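Local coordinates for DNA repair and telomere maintenance protein nbs1 (Schizosaccharomyces pombe, PDB 3HUF), which serves as the adaptor subunit of the MRN complex in DNA double-strand break repair, its FHA and BRCT domains binding phosphorylated proteins such as Ctp1, at residues S159-T162 and V163-Y167; L234-S238 and E239-L243. One frame throughout, in Å; residues are numbered along the deposited sequence.

Contact 1: S159-T162 and V163-Y167; sequences SSIT and VGTMY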
loop_
_atom_site.group_PDB
_atom_site.type_symbol
_atom_site.label_atom_id
_atom_site.label_comp_id
_atom_site.label_asym_id
_atom_site.label_seq_id
_atom_site.Cartn_x
_atom_site.Cartn_y
_atom_site.Cartn_z
ATOM N N SER A 159 24.632 6.654 1.180
ATOM C CA SER A 159 24.740 6.216 2.572
ATOM C C SER A 159 23.897 4.973 2.867
ATOM O O SER A 159 23.131 4.510 2.010
ATOM C CB SER A 159 24.355 7.355 3.532
ATOM O OG SER A 159 22.987 7.714 3.390
ATOM N N SER A 160 24.037 4.452 4.087
ATOM C CA SER A 160 23.319 3.262 4.527
ATOM C C SER A 160 21.810 3.455 4.473
ATOM O O SER A 160 21.313 4.560 4.731
ATOM C CB SER A 160 23.705 2.920 5.966
ATOM O OG SER A 160 25.071 2.576 6.067
ATOM N N ILE A 161 21.082 2.382 4.165
ATOM C CA ILE A 161 19.605 2.416 4.250
ATOM C C ILE A 161 19.147 2.255 5.710
ATOM O O ILE A 161 19.878 1.717 6.545
ATOM C CB ILE A 161 18.903 1.344 3.351
ATOM C CG1 ILE A 161 19.295 -0.087 3.762
ATOM C CG2 ILE A 161 19.140 1.642 1.856
ATOM C CD1 ILE A 161 18.433 -1.176 3.128
ATOM N N THR A 162 17.950 2.735 6.009
ATOM C CA THR A 162 17.417 2.689 7.365
ATOM C C THR A 162 16.782 1.337 7.672
ATOM O O THR A 162 16.479 0.567 6.761
ATOM C CB THR A 162 16.324 3.753 7.552
ATOM O OG1 THR A 162 15.259 3.499 6.629
ATOM C CG2 THR A 162 16.882 5.165 7.335
ATOM N N VAL A 163 16.577 1.070 8.966
ATOM C CA VAL A 163 15.866 -0.126 9.440
ATOM C C VAL A 163 14.453 -0.241 8.848
ATOM O O VAL A 163 13.978 -1.342 8.572
ATOM C CB VAL A 163 15.760 -0.149 10.981
ATOM C CG1 VAL A 163 15.300 -1.514 11.462
ATOM C CG2 VAL A 163 17.096 0.164 11.597
ATOM N N GLY A 164 13.793 0.900 8.648
ATOM C CA GLY A 164 12.462 0.914 8.042
ATOM C C GLY A 164 12.513 0.333 6.644
ATOM O O GLY A 164 11.619 -0.425 6.228
ATOM N N THR A 165 13.583 0.673 5.925
ATOM C CA THR A 165 13.778 0.165 4.573
ATOM C C THR A 165 14.057 -1.329 4.583
ATOM O O THR A 165 13.458 -2.070 3.809
ATOM C CB THR A 165 14.902 0.903 3.846
ATOM O OG1 THR A 165 14.646 2.309 3.904
ATOM C CG2 THR A 165 14.962 0.461 2.397
ATOM N N MET A 166 14.954 -1.758 5.473
ATOM C CA MET A 166 15.318 -3.163 5.599
ATOM C C MET A 166 14.086 -4.014 5.899
ATOM O O MET A 166 13.894 -5.088 5.311
ATOM C CB MET A 166 16.314 -3.345 6.735
ATOM C CG MET A 166 17.627 -2.594 6.596
ATOM S SD MET A 166 18.518 -2.590 8.176
ATOM C CE MET A 166 19.899 -1.483 7.791
ATOM N N TYR A 167 13.269 -3.513 6.829
ATOM C CA TYR A 167 12.043 -4.156 7.239
ATOM C C TYR A 167 11.034 -4.262 6.106
ATOM O O TYR A 167 10.482 -5.338 5.883
ATOM C CB TYR A 167 11.432 -3.438 8.441
ATOM C CG TYR A 167 10.282 -4.199 9.060
ATOM C CD1 TYR A 167 10.397 -5.563 9.364
ATOM C CD2 TYR A 167 9.077 -3.561 9.352
ATOM C CE1 TYR A 167 9.349 -6.267 9.936
ATOM C CE2 TYR A 167 8.026 -4.256 9.932
ATOM C CZ TYR A 167 8.162 -5.597 10.221
ATOM O OH TYR A 167 7.092 -6.263 10.771
HETATM O O HOH W 1 16.831 4.058 3.504
#

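Contact 2: L234-S238 and E239-L243; sequences LNTSS and ESHHL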
loop_
_atom_site.group_PDB
_atom_site.type_symbol
_atom_site.label_atom_id
_atom_site.label_comp_id
_atom_site.label_asym_id
_atom_site.label_seq_id
_atom_site.Cartn_x
_atom_site.Cartn_y
_atom_site.Cartn_z
ATOM N N LEU A 234 15.939 -5.715 24.303
ATOM C CA LEU A 234 15.222 -4.975 25.346
ATOM C C LEU A 234 13.923 -4.370 24.824
ATOM O O LEU A 234 13.942 -3.546 23.908
ATOM C CB LEU A 234 16.134 -3.862 25.911
ATOM C CG LEU A 234 15.823 -2.976 27.141
ATOM C CD1 LEU A 234 14.558 -2.085 26.988
ATOM C CD2 LEU A 234 15.766 -3.782 28.428
ATOM N N ASN A 235 12.809 -4.752 25.450
ATOM C CA ASN A 235 11.463 -4.339 25.036
ATOM C C ASN A 235 11.308 -4.314 23.532
ATOM O O ASN A 235 11.030 -3.262 22.945
ATOM C CB ASN A 235 11.073 -2.977 25.633
ATOM C CG ASN A 235 9.614 -2.575 25.314
ATOM O OD1 ASN A 235 8.865 -3.307 24.639
ATOM N ND2 ASN A 235 9.217 -1.396 25.799
ATOM N N THR A 236 11.517 -5.465 22.903
ATOM C CA THR A 236 11.354 -5.541 21.461
ATOM C C THR A 236 9.925 -5.143 21.099
ATOM O O THR A 236 8.949 -5.662 21.656
ATOM C CB THR A 236 11.717 -6.935 20.880
ATOM O OG1 THR A 236 10.534 -7.684 20.589
ATOM C CG2 THR A 236 12.561 -7.707 21.848
ATOM N N SER A 237 9.835 -4.162 20.210
ATOM C CA SER A 237 8.623 -3.865 19.491
ATOM C C SER A 237 8.251 -5.108 18.694
ATOM O O SER A 237 9.114 -5.931 18.365
ATOM C CB SER A 237 8.874 -2.700 18.540
ATOM O OG SER A 237 9.849 -3.050 17.569
ATOM N N SER A 238 6.974 -5.251 18.369
ATOM C CA SER A 238 6.546 -6.415 17.609
ATOM C C SER A 238 7.075 -6.366 16.156
ATOM O O SER A 238 7.186 -7.393 15.493
ATOM C CB SER A 238 5.024 -6.590 17.692
ATOM O OG SER A 238 4.371 -5.522 17.055
ATOM N N GLU A 239 7.428 -5.166 15.699
ATOM C CA GLU A 239 8.022 -4.954 14.383
ATOM C C GLU A 239 9.471 -5.451 14.324
ATOM O O GLU A 239 9.847 -6.144 13.376
ATOM C CB GLU A 239 7.985 -3.466 14.001
ATOM C CG GLU A 239 6.605 -2.909 13.774
ATOM C CD GLU A 239 5.819 -2.670 15.048
ATOM O OE1 GLU A 239 6.264 -1.891 15.902
ATOM O OE2 GLU A 239 4.740 -3.266 15.193
ATOM N N SER A 240 10.279 -5.090 15.320
ATOM C CA SER A 240 11.673 -5.560 15.345
ATOM C C SER A 240 11.751 -7.053 15.610
ATOM O O SER A 240 12.582 -7.735 15.024
ATOM C CB SER A 240 12.572 -4.744 16.284
ATOM O OG SER A 240 11.851 -4.218 17.376
ATOM N N HIS A 241 10.859 -7.557 16.463
ATOM C CA HIS A 241 10.683 -9.004 16.677
ATOM C C HIS A 241 10.340 -9.706 15.354
ATOM O O HIS A 241 10.921 -10.739 15.012
ATOM C CB HIS A 241 9.579 -9.276 17.717
ATOM C CG HIS A 241 9.261 -10.731 17.904
ATOM N ND1 HIS A 241 9.791 -11.483 18.930
ATOM C CD2 HIS A 241 8.453 -11.567 17.207
ATOM C CE1 HIS A 241 9.343 -12.723 18.845
ATOM N NE2 HIS A 241 8.526 -12.799 17.811
ATOM N N HIS A 242 9.402 -9.141 14.608
ATOM C CA HIS A 242 9.025 -9.748 13.342
ATOM C C HIS A 242 10.154 -9.664 12.310
ATOM O O HIS A 242 10.363 -10.597 11.542
ATOM C CB HIS A 242 7.725 -9.165 12.797
ATOM C CG HIS A 242 7.255 -9.825 11.536
ATOM N ND1 HIS A 242 7.170 -11.195 11.402
ATOM C CD2 HIS A 242 6.849 -9.306 10.351
ATOM C CE1 HIS A 242 6.733 -11.490 10.191
ATOM N NE2 HIS A 242 6.540 -10.364 9.530
ATOM N N LEU A 243 10.869 -8.546 12.309
ATOM C CA LEU A 243 12.056 -8.377 11.485
ATOM C C LEU A 243 13.080 -9.495 11.770
ATOM O O LEU A 243 13.547 -10.157 10.836
ATOM C CB LEU A 243 12.645 -6.967 11.692
ATOM C CG LEU A 243 13.996 -6.495 11.126
ATOM C CD1 LEU A 243 14.359 -7.147 9.842
ATOM C CD2 LEU A 243 13.960 -4.994 10.928
#

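Contact 1: S159-T162 and V163-Y167
I161 meets T165 and M166 where a loop of the first BRCT domain enters helix 163-170 through a threonine N-cap. The I161 side chain packs against the first turn: CD1 lies 3.8 Å from M166 CG and 3.9 Å from T165 CG2, with the I161 and T165 side chains crossing at about a right angle. W298 of helix 294-302 touches both I161 and M166, which carries this apolar patch into the second BRCT domain. T162, next along the chain, is the N-cap. With chi1 at 60°, its OG1 sits between its own N and carbonyl carbon and turns back over the open end of the helix, where it accepts a weak capping bond from T165 N (3.4 Å, N-H...O 152°). The stronger partner of this hydroxyl is D121, through a hydrogen bond with OD2, tying the cap to the loop after strand 118-120. The carbonyl of T162 begins the regular helical pattern by accepting from M166 N at 3.1 Å. Beside the cap, a water bridges backbone and side chain, accepting from T162 N at 3.0 Å and lying 2.8 Å from T165 OG1.

Contact 2: L234-S238 and E239-L243
T236 and H241 meet where the loop after strand 230-234 turns into helix 238-246: T236 OG1 comes within 3.4 Å of H241 CB and lies at the edge of the imidazole, near its plane. The same hydroxyl donates to S237 O at 3.2 Å. That carbonyl also accepts from H241 N (3.1 Å, N-H...O 168°), and the two donors arrive from opposite faces of its plane, so one oxygen joins the loop hydroxyl to the first helical turn. H241 CG is anti to the backbone N (chi1 175°), which takes the ring off the loop; the side chain also touches I251 of strand 250-254. One residue on, S238 O accepts from H242 N at 3.0 Å. The acidic side chain of E239, bent at chi2, folds back over the helix start, where S238 OG donates to E239 OE2 at 2.9 Å, meeting the carboxylate from above its plane. Lying beside the amino end of the helix, this carboxylate would probably be favoured by the helix dipole. Farther out, T236 packs on T253 of the neighbouring strand 250-254. S237 stands at the N-cap position, and this short loop between strand 230-234 and helix 238-246 is part of the alternating strand-helix topology of a BRCT fold.

How the contacts relate
Contact 1 comes first along the chain, and its centre lies about 16 Å from that of contact 2. Each is the amino-terminal start of a helix packed beside a four-stranded parallel sheet, contact 1 in the first BRCT domain and contact 2 in the second. The helices they begin, 163-170 and 238-246, touch directly: the Y167 ring lies against the L243 side chain, with CD1 3.5 Å from L243 CB, and Y167 OH approaches H242 CD2 at 3.1 Å. V163 adds an apolar contact with L243 and also reaches helix 294-302. The two helix starts thus form part of the interface that joins the tandem BRCT domains of Nbs1 to each other.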